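Local coordinates for protein esterase (Staphylococcus aureus subsp. aureus USA300_TCH1516, PDB 3D7R) that is a putative esterase of the alpha/beta-hydrolase fold that probably hydrolyses ester bonds, at residues 88-93 with 127-132; 71-76 with 118-123; 251-256 with 278-283. All coordinates share one frame; numbering follows the deposited sequence.

Contact 1. Residues 88-93 with 127-132; sequences RFNFRH and LYEVVL
The carboxylate of E129 lies between R88 and N90 and is held by both. On one side R88 NH1 gives a salt bridge to E129 OE1 (2.9 Å); the oxygen lies close to the guanidinium plane, at its edge, whereas the two flat groups stand almost perpendicular, 84° apart. N90 ND2 reaches the other oxygen, OE2, at 2.6 Å, along the lone pair that points away from OE1, with amide and carboxylate nearly coplanar. E129 can reach both because its CG is anti to the backbone N (chi1 176°) and the chain runs extended from there. V131 CG2 rests beside the R88 stem, 3.8 Å from CD.

The two strands run antiparallel. F89 and V130 form a hydrogen-bonded pair, with F89 N to V130 O at 2.8 Å and V130 N to F89 O at 2.9 Å; R88 and V131 are the adjoining non-hydrogen-bonded pair. The F89 ring, on the other face, meets the V130 carbonyl oxygen and L132 CB with its edge, and T123 and W116 of helix 113-126 also pack against it. Where the strands part, F91 CD2 touches L127 CD2 at 3.6 Å, and a water accepts from F91 N and bonds weakly to Y128 O.

Further out, K98 adds a second salt bridge to E129 OE1, E160 pairs with R88 NH2, and E77 accepts from N90 ND2. A sodium ion is modelled about 3 Å from the R88 side chain, nearest atoms. With R88 and K98 both on OE1 and an amide on OE2, E129 is probably kept ionised, its buried charge probably offset by the two bases within a network that also holds the acids E77 and E160 and links neighbouring strands to helix 143-161.

Contact 2. Residues 71-76 with 118-123; sequences NVKANL and LLDKIT
At the edge of the alpha/beta-hydrolase sheet, the chain entering the outermost strand 75-81 is fastened to helix 113-126 by one carboxylate, that of D120, which takes the N-H groups of the consecutive residues K73 and A74. Each oxygen serves one of them. A74 N donates to D120 OD1 at 2.7 Å, on the lone pair that faces the other oxygen. K73 N donates to OD2 at 2.9 Å, also from the syn side but tilted 32° out of the carboxylate plane. Both bonds are fairly straight. D120 has its CG anti to the backbone N (chi1 -167°), which carries the carboxylate off the helix surface to the bend in the chain at 73-74.

Carbon atoms also crowd the carboxylate: V72 CG1 approaches OD1 to 3.5 Å, K73 CB lies near OD2, and A74 CB sits 3.2 Å from OD1. The K73 side chain crosses D120 at about a right angle and leads its amine away, leaving K73 NZ 5.9 Å from D120 OD2, too far for a salt bridge. The two N-H bonds, with the lysine charge at a distance, probably favour the ionised carboxylate.

One helical turn on, T123 closes the contact against A74, and L119 and T123 continue the packing onto V130 of strand 129-133. V72 also touches F89 of strand 84-90, joining the bend to the sheet. T123 turns its methyl CG2 to A74 CB (3.8 Å), while its hydroxyl OG1 donates back to L119 O, which also accepts from T123 N; the two donors reach that oxygen from opposite faces of the carbonyl plane.

Contact 3. Residues 251-256 with 278-283; sequences GTIEGL and QMMLQH
I253 is wedged against the last turn of helix 270-282, with M280 and H283 as its main partners. Its CG2 methyl does most of the touching, 3.7 Å from H283 CB and 3.8 Å from M280 SE. CG2 comes to the imidazole obliquely. M280, a selenomethionine, is bent at both chi2 and chi3, which brings its selenium round to I253 and also to L256 CD1, 3.9 Å away. The other branch of I253 meets the selenomethionine M279, with CG1 4.1 Å from CE.

H283, the first residue past the helix, adds the polar part. Its ND1 donates to E254 OE2 at 2.8 Å, with the oxygen near the ring plane but the bond clearly bent (N-H...O 133°). OE2 uses the lone pair pointing away from OE1, and carboxylate and ring are turned 54° apart.

I253 to L256 form a type II beta turn, with G255 at its third position in a positive-phi conformation. The turn leads towards strand 259-264 and packs against the flank of the helix that follows that strand: plain packing of a loop on the connecting helix of a parallel beta-alpha-beta crossover, completed by strand 287-292.

Contacts 1 and 2 are neighbours, their centres 8 Å apart, and their segments alternate along the chain: 71-76, 88-93, 118-123, 127-132. Helix 113-126 carries one side of contact 2 and runs into segment 127-132 of contact 1. Both lie at the antiparallel end of the sheet, with strands 75-81, 84-90 and 129-133 side by side; N90 O and N75 N, 2.7 Å apart, probably hydrogen-bond between them. Contact 3 follows later in sequence, its centre about 30 Å from that of contact 1, beside parallel strands 259-264 and 287-292. Contact 1 joins two strands, contacts 2 and 3 each join a loop to a helix, on opposite sides of the chain's centre.

Contact 1. Residues 88-93 with 127-132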
loop_
_atom_site.group_PDB
_atom_site.type_symbol
_atom_site.label_atom_id
_atom_site.label_comp_id
_atom_site.label_asym_id
_atom_site.label_seq_id
_atom_site.Cartn_x
_atom_site.Cartn_y
_atom_site.Cartn_z
ATOM N N ARG A 88 -3.025 10.024 12.813
ATOM C CA ARG A 88 -4.090 10.572 11.982
ATOM C C ARG A 88 -3.695 11.959 11.518
ATOM O O ARG A 88 -3.180 12.756 12.306
ATOM C CB ARG A 88 -5.396 10.624 12.761
ATOM C CG ARG A 88 -5.900 9.236 13.179
ATOM C CD ARG A 88 -7.405 9.264 13.387
ATOM N NE ARG A 88 -7.904 8.097 14.113
ATOM C CZ ARG A 88 -9.192 7.853 14.311
ATOM N NH1 ARG A 88 -10.100 8.677 13.809
ATOM N NH2 ARG A 88 -9.567 6.782 15.010
ATOM N N PHE A 89 -3.922 12.226 10.239
ATOM C CA PHE A 89 -3.699 13.533 9.665
ATOM C C PHE A 89 -5.061 14.107 9.307
ATOM O O PHE A 89 -5.878 13.426 8.668
ATOM C CB PHE A 89 -2.913 13.459 8.350
ATOM C CG PHE A 89 -1.579 12.749 8.440
ATOM C CD1 PHE A 89 -0.392 13.463 8.313
ATOM C CD2 PHE A 89 -1.523 11.360 8.593
ATOM C CE1 PHE A 89 0.845 12.812 8.378
ATOM C CE2 PHE A 89 -0.313 10.691 8.646
ATOM C CZ PHE A 89 0.887 11.424 8.536
ATOM N N ASN A 90 -5.292 15.366 9.672
ATOM C CA ASN A 90 -6.461 16.056 9.159
ATOM C C ASN A 90 -6.154 17.527 8.913
ATOM O O ASN A 90 -5.198 18.080 9.475
ATOM C CB ASN A 90 -7.724 15.819 10.022
ATOM C CG ASN A 90 -7.499 16.088 11.493
ATOM O OD1 ASN A 90 -7.109 17.189 11.887
ATOM N ND2 ASN A 90 -7.775 15.089 12.319
ATOM N N PHE A 91 -6.949 18.144 8.055
ATOM C CA PHE A 91 -6.713 19.527 7.638
ATOM C C PHE A 91 -8.036 20.300 7.733
ATOM O O PHE A 91 -9.103 19.771 7.374
ATOM C CB PHE A 91 -6.159 19.539 6.213
ATOM C CG PHE A 91 -5.736 20.916 5.719
ATOM C CD1 PHE A 91 -4.737 21.624 6.361
ATOM C CD2 PHE A 91 -6.334 21.471 4.593
ATOM C CE1 PHE A 91 -4.343 22.895 5.889
ATOM C CE2 PHE A 91 -5.956 22.742 4.118
ATOM C CZ PHE A 91 -4.962 23.444 4.771
ATOM N N ARG A 92 -7.968 21.526 8.242
ATOM C CA ARG A 92 -9.155 22.376 8.394
ATOM C C ARG A 92 -10.316 21.685 9.125
ATOM O O ARG A 92 -11.488 21.912 8.798
ATOM C CB ARG A 92 -9.588 22.953 7.027
ATOM C CG ARG A 92 -8.619 24.035 6.542
ATOM C CD ARG A 92 -8.863 24.482 5.104
ATOM N NE ARG A 92 -7.854 25.471 4.715
ATOM C CZ ARG A 92 -7.680 25.920 3.478
ATOM N NH1 ARG A 92 -8.447 25.475 2.493
ATOM N NH2 ARG A 92 -6.731 26.813 3.230
ATOM N N HIS A 93 -9.980 20.860 10.123
ATOM C CA HIS A 93 -10.983 20.154 10.934
ATOM C C HIS A 93 -11.873 19.181 10.123
ATOM O O HIS A 93 -12.992 18.833 10.546
ATOM C CB HIS A 93 -11.855 21.164 11.683
ATOM C CG HIS A 93 -11.203 21.750 12.900
ATOM N ND1 HIS A 93 -10.822 20.985 13.981
ATOM C CD2 HIS A 93 -10.893 23.027 13.219
ATOM C CE1 HIS A 93 -10.293 21.765 14.907
ATOM N NE2 HIS A 93 -10.325 23.011 14.472
ATOM N N LEU A 127 -9.172 16.377 1.725
ATOM C CA LEU A 127 -9.873 16.751 2.956
ATOM C C LEU A 127 -10.607 15.586 3.615
ATOM O O LEU A 127 -11.639 15.782 4.255
ATOM C CB LEU A 127 -10.817 17.944 2.718
ATOM C CG LEU A 127 -10.116 19.189 2.181
ATOM C CD1 LEU A 127 -11.125 20.317 1.983
ATOM C CD2 LEU A 127 -8.986 19.606 3.138
ATOM N N TYR A 128 -10.065 14.379 3.447
ATOM C CA TYR A 128 -10.362 13.249 4.315
ATOM C C TYR A 128 -9.332 13.223 5.448
ATOM O O TYR A 128 -8.225 13.733 5.287
ATOM C CB TYR A 128 -10.231 11.933 3.541
ATOM C CG TYR A 128 -11.366 11.615 2.583
ATOM C CD1 TYR A 128 -11.855 12.574 1.687
ATOM C CD2 TYR A 128 -11.927 10.346 2.557
ATOM C CE1 TYR A 128 -12.887 12.265 0.796
ATOM C CE2 TYR A 128 -12.972 10.024 1.672
ATOM C CZ TYR A 128 -13.441 10.987 0.805
ATOM O OH TYR A 128 -14.465 10.673 -0.060
ATOM N N GLU A 129 -9.693 12.629 6.586
ATOM C CA GLU A 129 -8.714 12.326 7.610
ATOM C C GLU A 129 -7.965 11.055 7.212
ATOM O O GLU A 129 -8.579 9.990 7.026
ATOM C CB GLU A 129 -9.393 12.118 8.958
ATOM C CG GLU A 129 -8.442 11.694 10.043
ATOM C CD GLU A 129 -9.096 11.722 11.405
ATOM O OE1 GLU A 129 -9.803 10.742 11.742
ATOM O OE2 GLU A 129 -8.872 12.715 12.136
ATOM N N VAL A 130 -6.645 11.162 7.090
ATOM C CA VAL A 130 -5.831 10.007 6.679
ATOM C C VAL A 130 -5.330 9.285 7.924
ATOM O O VAL A 130 -4.744 9.911 8.824
ATOM C CB VAL A 130 -4.663 10.429 5.785
ATOM C CG1 VAL A 130 -3.702 9.225 5.503
ATOM C CG2 VAL A 130 -5.195 11.020 4.480
ATOM N N VAL A 131 -5.576 7.981 7.975
ATOM C CA VAL A 131 -5.241 7.179 9.158
ATOM C C VAL A 131 -4.121 6.196 8.801
ATOM O O VAL A 131 -4.270 5.350 7.898
ATOM C CB VAL A 131 -6.482 6.433 9.715
ATOM C CG1 VAL A 131 -6.120 5.633 10.982
ATOM C CG2 VAL A 131 -7.631 7.434 10.030
ATOM N N LEU A 132 -3.013 6.333 9.519
ATOM C CA LEU A 132 -1.783 5.576 9.267
ATOM C C LEU A 132 -1.467 4.643 10.445
ATOM O O LEU A 132 -0.786 5.044 11.382
ATOM C CB LEU A 132 -0.609 6.552 9.030
ATOM C CG LEU A 132 0.810 5.986 8.813
ATOM C CD1 LEU A 132 0.864 5.077 7.585
ATOM C CD2 LEU A 132 1.867 7.106 8.741
HETATM O O HOH W 1 -8.626 16.341 6.651
#

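Contact 2. Residues 71-76 with 118-123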
loop_
_atom_site.group_PDB
_atom_site.type_symbol
_atom_site.label_atom_id
_atom_site.label_comp_id
_atom_site.label_asym_id
_atom_site.label_seq_id
_atom_site.Cartn_x
_atom_site.Cartn_y
_atom_site.Cartn_z
ATOM N N ASN A 71 8.171 19.404 7.809
ATOM C CA ASN A 71 7.022 20.216 8.206
ATOM C C ASN A 71 5.760 19.518 7.708
ATOM O O ASN A 71 5.525 19.435 6.505
ATOM C CB ASN A 71 7.145 21.631 7.631
ATOM C CG ASN A 71 5.925 22.507 7.925
ATOM O OD1 ASN A 71 5.418 22.527 9.039
ATOM N ND2 ASN A 71 5.466 23.246 6.915
ATOM N N VAL A 72 4.982 18.968 8.632
ATOM C CA VAL A 72 3.696 18.367 8.295
ATOM C C VAL A 72 2.632 19.470 8.349
ATOM O O VAL A 72 2.450 20.114 9.378
ATOM C CB VAL A 72 3.348 17.185 9.251
ATOM C CG1 VAL A 72 1.868 16.665 9.043
ATOM C CG2 VAL A 72 4.372 16.051 9.097
ATOM N N LYS A 73 1.968 19.716 7.223
ATOM C CA LYS A 73 1.057 20.836 7.134
ATOM C C LYS A 73 -0.282 20.495 7.756
ATOM O O LYS A 73 -0.924 21.361 8.342
ATOM C CB LYS A 73 0.874 21.282 5.679
ATOM C CG LYS A 73 2.068 21.995 5.087
ATOM C CD LYS A 73 1.780 22.299 3.601
ATOM C CE LYS A 73 2.947 23.010 2.934
ATOM N NZ LYS A 73 2.864 22.886 1.437
ATOM N N ALA A 74 -0.707 19.237 7.629
ATOM C CA ALA A 74 -1.953 18.814 8.255
ATOM C C ALA A 74 -1.744 18.782 9.760
ATOM O O ALA A 74 -0.601 18.732 10.234
ATOM C CB ALA A 74 -2.420 17.427 7.720
ATOM N N ASN A 75 -2.834 18.855 10.511
ATOM C CA ASN A 75 -2.774 18.584 11.949
ATOM C C ASN A 75 -2.594 17.094 12.180
ATOM O O ASN A 75 -3.223 16.267 11.490
ATOM C CB ASN A 75 -4.019 19.115 12.656
ATOM C CG ASN A 75 -4.203 20.594 12.436
ATOM O OD1 ASN A 75 -5.139 21.016 11.748
ATOM N ND2 ASN A 75 -3.276 21.398 12.971
ATOM N N LEU A 76 -1.743 16.751 13.140
ATOM C CA LEU A 76 -1.358 15.350 13.375
ATOM C C LEU A 76 -1.815 14.834 14.738
ATOM O O LEU A 76 -1.588 15.482 15.766
ATOM C CB LEU A 76 0.163 15.199 13.241
ATOM C CG LEU A 76 0.823 13.814 13.300
ATOM C CD1 LEU A 76 0.441 12.968 12.097
ATOM C CD2 LEU A 76 2.329 13.969 13.361
ATOM N N LEU A 118 3.748 12.260 1.393
ATOM C CA LEU A 118 2.642 11.889 0.509
ATOM C C LEU A 118 1.291 11.966 1.231
ATOM O O LEU A 118 0.327 12.493 0.697
ATOM C CB LEU A 118 2.849 10.469 -0.052
ATOM C CG LEU A 118 1.701 9.835 -0.869
ATOM C CD1 LEU A 118 1.298 10.710 -2.092
ATOM C CD2 LEU A 118 2.045 8.397 -1.323
ATOM N N LEU A 119 1.229 11.396 2.432
ATOM C CA LEU A 119 -0.004 11.381 3.217
ATOM C C LEU A 119 -0.470 12.792 3.594
ATOM O O LEU A 119 -1.662 13.106 3.547
ATOM C CB LEU A 119 0.170 10.483 4.444
ATOM C CG LEU A 119 -0.201 9.002 4.182
ATOM C CD1 LEU A 119 0.536 8.394 2.993
ATOM C CD2 LEU A 119 0.052 8.180 5.424
ATOM N N ASP A 120 0.479 13.636 3.970
ATOM C CA ASP A 120 0.189 15.043 4.215
ATOM C C ASP A 120 -0.487 15.680 2.998
ATOM O O ASP A 120 -1.566 16.267 3.130
ATOM C CB ASP A 120 1.471 15.791 4.591
ATOM C CG ASP A 120 1.197 17.159 5.160
ATOM O OD1 ASP A 120 0.261 17.300 5.969
ATOM O OD2 ASP A 120 1.922 18.101 4.808
ATOM N N LYS A 121 0.117 15.516 1.815
ATOM C CA LYS A 121 -0.456 16.038 0.569
ATOM C C LYS A 121 -1.850 15.502 0.271
ATOM O O LYS A 121 -2.720 16.269 -0.135
ATOM C CB LYS A 121 0.445 15.761 -0.647
ATOM C CG LYS A 121 1.858 16.353 -0.543
ATOM C CD LYS A 121 2.257 17.041 -1.839
ATOM C CE LYS A 121 3.749 17.355 -1.867
ATOM N NZ LYS A 121 4.236 18.248 -0.784
ATOM N N ILE A 122 -2.051 14.193 0.449
ATOM C CA ILE A 122 -3.361 13.594 0.183
ATOM C C ILE A 122 -4.415 14.164 1.140
ATOM O O ILE A 122 -5.570 14.423 0.738
ATOM C CB ILE A 122 -3.316 12.033 0.302
ATOM C CG1 ILE A 122 -2.529 11.417 -0.868
ATOM C CG2 ILE A 122 -4.736 11.437 0.329
ATOM C CD1 ILE A 122 -2.087 9.985 -0.609
ATOM N N THR A 123 -4.027 14.324 2.413
ATOM C CA THR A 123 -4.920 14.928 3.400
ATOM C C THR A 123 -5.376 16.311 2.923
ATOM O O THR A 123 -6.562 16.615 2.905
ATOM C CB THR A 123 -4.227 15.082 4.785
ATOM O OG1 THR A 123 -3.741 13.810 5.225
ATOM C CG2 THR A 123 -5.206 15.673 5.853
#

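Contact 3. Residues 251-256 with 278-283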
loop_
_atom_site.group_PDB
_atom_site.type_symbol
_atom_site.label_atom_id
_atom_site.label_comp_id
_atom_site.label_asym_id
_atom_site.label_seq_id
_atom_site.Cartn_x
_atom_site.Cartn_y
_atom_site.Cartn_z
ATOM N N GLY A 251 -7.449 -13.497 -5.371
ATOM C CA GLY A 251 -8.569 -13.391 -4.410
ATOM C C GLY A 251 -9.921 -13.061 -5.026
ATOM O O GLY A 251 -10.060 -13.012 -6.258
ATOM N N THR A 252 -10.922 -12.834 -4.173
ATOM C CA THR A 252 -12.279 -12.536 -4.615
ATOM C C THR A 252 -12.337 -11.207 -5.377
ATOM O O THR A 252 -11.741 -10.204 -4.961
ATOM C CB THR A 252 -13.264 -12.547 -3.423
ATOM O OG1 THR A 252 -13.189 -13.815 -2.765
ATOM C CG2 THR A 252 -14.705 -12.350 -3.875
ATOM N N ILE A 253 -13.054 -11.217 -6.497
ATOM C CA ILE A 253 -13.210 -10.054 -7.384
ATOM C C ILE A 253 -14.662 -9.574 -7.359
ATOM O O ILE A 253 -14.947 -8.377 -7.188
ATOM C CB ILE A 253 -12.804 -10.442 -8.862
ATOM C CG1 ILE A 253 -11.300 -10.734 -8.977
ATOM C CG2 ILE A 253 -13.220 -9.385 -9.869
ATOM C CD1 ILE A 253 -10.404 -9.662 -8.402
ATOM N N GLU A 254 -15.581 -10.521 -7.559
ATOM C CA GLU A 254 -17.024 -10.250 -7.572
ATOM C C GLU A 254 -17.512 -9.681 -6.243
ATOM O O GLU A 254 -17.342 -10.318 -5.195
ATOM C CB GLU A 254 -17.806 -11.518 -7.939
ATOM C CG GLU A 254 -17.364 -12.111 -9.287
ATOM C CD GLU A 254 -18.186 -13.338 -9.719
ATOM O OE1 GLU A 254 -19.029 -13.797 -8.933
ATOM O OE2 GLU A 254 -17.991 -13.839 -10.845
ATOM N N GLY A 255 -18.101 -8.482 -6.301
ATOM C CA GLY A 255 -18.621 -7.793 -5.122
ATOM C C GLY A 255 -17.724 -6.699 -4.538
ATOM O O GLY A 255 -18.100 -6.030 -3.586
ATOM N N LEU A 256 -16.530 -6.518 -5.096
ATOM C CA LEU A 256 -15.622 -5.476 -4.620
ATOM C C LEU A 256 -16.242 -4.078 -4.782
ATOM O O LEU A 256 -17.059 -3.860 -5.687
ATOM C CB LEU A 256 -14.273 -5.547 -5.360
ATOM C CG LEU A 256 -13.293 -6.653 -4.925
ATOM C CD1 LEU A 256 -12.082 -6.708 -5.831
ATOM C CD2 LEU A 256 -12.849 -6.402 -3.474
ATOM N N GLN A 278 -7.878 -6.608 -16.373
ATOM C CA GLN A 278 -8.645 -7.489 -17.269
ATOM C C GLN A 278 -9.642 -8.358 -16.493
ATOM O O GLN A 278 -10.800 -8.529 -16.905
ATOM C CB GLN A 278 -7.697 -8.364 -18.107
ATOM C CG GLN A 278 -7.041 -7.623 -19.309
ATOM C CD GLN A 278 -8.071 -7.152 -20.326
ATOM O OE1 GLN A 278 -8.949 -7.912 -20.716
ATOM N NE2 GLN A 278 -7.966 -5.902 -20.763
HETATM N N MSE A 279 -9.198 -8.901 -15.353
HETATM C CA MSE A 279 -10.084 -9.713 -14.512
HETATM C C MSE A 279 -11.263 -8.896 -13.938
HETATM O O MSE A 279 -12.392 -9.365 -13.915
HETATM C CB MSE A 279 -9.298 -10.391 -13.375
HETATM C CG MSE A 279 -8.253 -11.378 -13.850
HETATM SE SE MSE A 279 -7.064 -11.819 -12.333
HETATM C CE MSE A 279 -8.379 -12.619 -11.168
HETATM N N MSE A 280 -10.986 -7.688 -13.464
HETATM C CA MSE A 280 -12.052 -6.771 -12.982
HETATM C C MSE A 280 -13.087 -6.468 -14.077
HETATM O O MSE A 280 -14.306 -6.526 -13.850
HETATM C CB MSE A 280 -11.416 -5.465 -12.493
HETATM C CG MSE A 280 -10.525 -5.660 -11.262
HETATM SE SE MSE A 280 -11.627 -5.933 -9.644
HETATM C CE MSE A 280 -12.251 -4.115 -9.449
ATOM N N LEU A 281 -12.588 -6.154 -15.271
ATOM C CA LEU A 281 -13.426 -5.857 -16.425
ATOM C C LEU A 281 -14.316 -7.046 -16.782
ATOM O O LEU A 281 -15.532 -6.898 -16.939
ATOM C CB LEU A 281 -12.536 -5.448 -17.608
ATOM C CG LEU A 281 -11.868 -4.070 -17.420
ATOM C CD1 LEU A 281 -10.841 -3.853 -18.534
ATOM C CD2 LEU A 281 -12.910 -2.946 -17.389
ATOM N N GLN A 282 -13.701 -8.221 -16.881
ATOM C CA GLN A 282 -14.419 -9.477 -17.171
ATOM C C GLN A 282 -15.537 -9.760 -16.177
ATOM O O GLN A 282 -16.582 -10.281 -16.550
ATOM C CB GLN A 282 -13.448 -10.645 -17.176
ATOM C CG GLN A 282 -14.069 -11.985 -17.595
ATOM C CD GLN A 282 -13.058 -13.092 -17.584
ATOM O OE1 GLN A 282 -12.388 -13.314 -16.579
ATOM N NE2 GLN A 282 -12.921 -13.795 -18.714
ATOM N N HIS A 283 -15.303 -9.428 -14.911
ATOM C CA HIS A 283 -16.307 -9.647 -13.880
ATOM C C HIS A 283 -17.219 -8.451 -13.661
ATOM O O HIS A 283 -17.936 -8.408 -12.673
ATOM C CB HIS A 283 -15.657 -10.114 -12.576
ATOM C CG HIS A 283 -15.140 -11.513 -12.658
ATOM N ND1 HIS A 283 -15.921 -12.611 -12.362
ATOM C CD2 HIS A 283 -13.947 -12.002 -13.074
ATOM C CE1 HIS A 283 -15.222 -13.713 -12.569
ATOM N NE2 HIS A 283 -14.023 -13.371 -13.007
#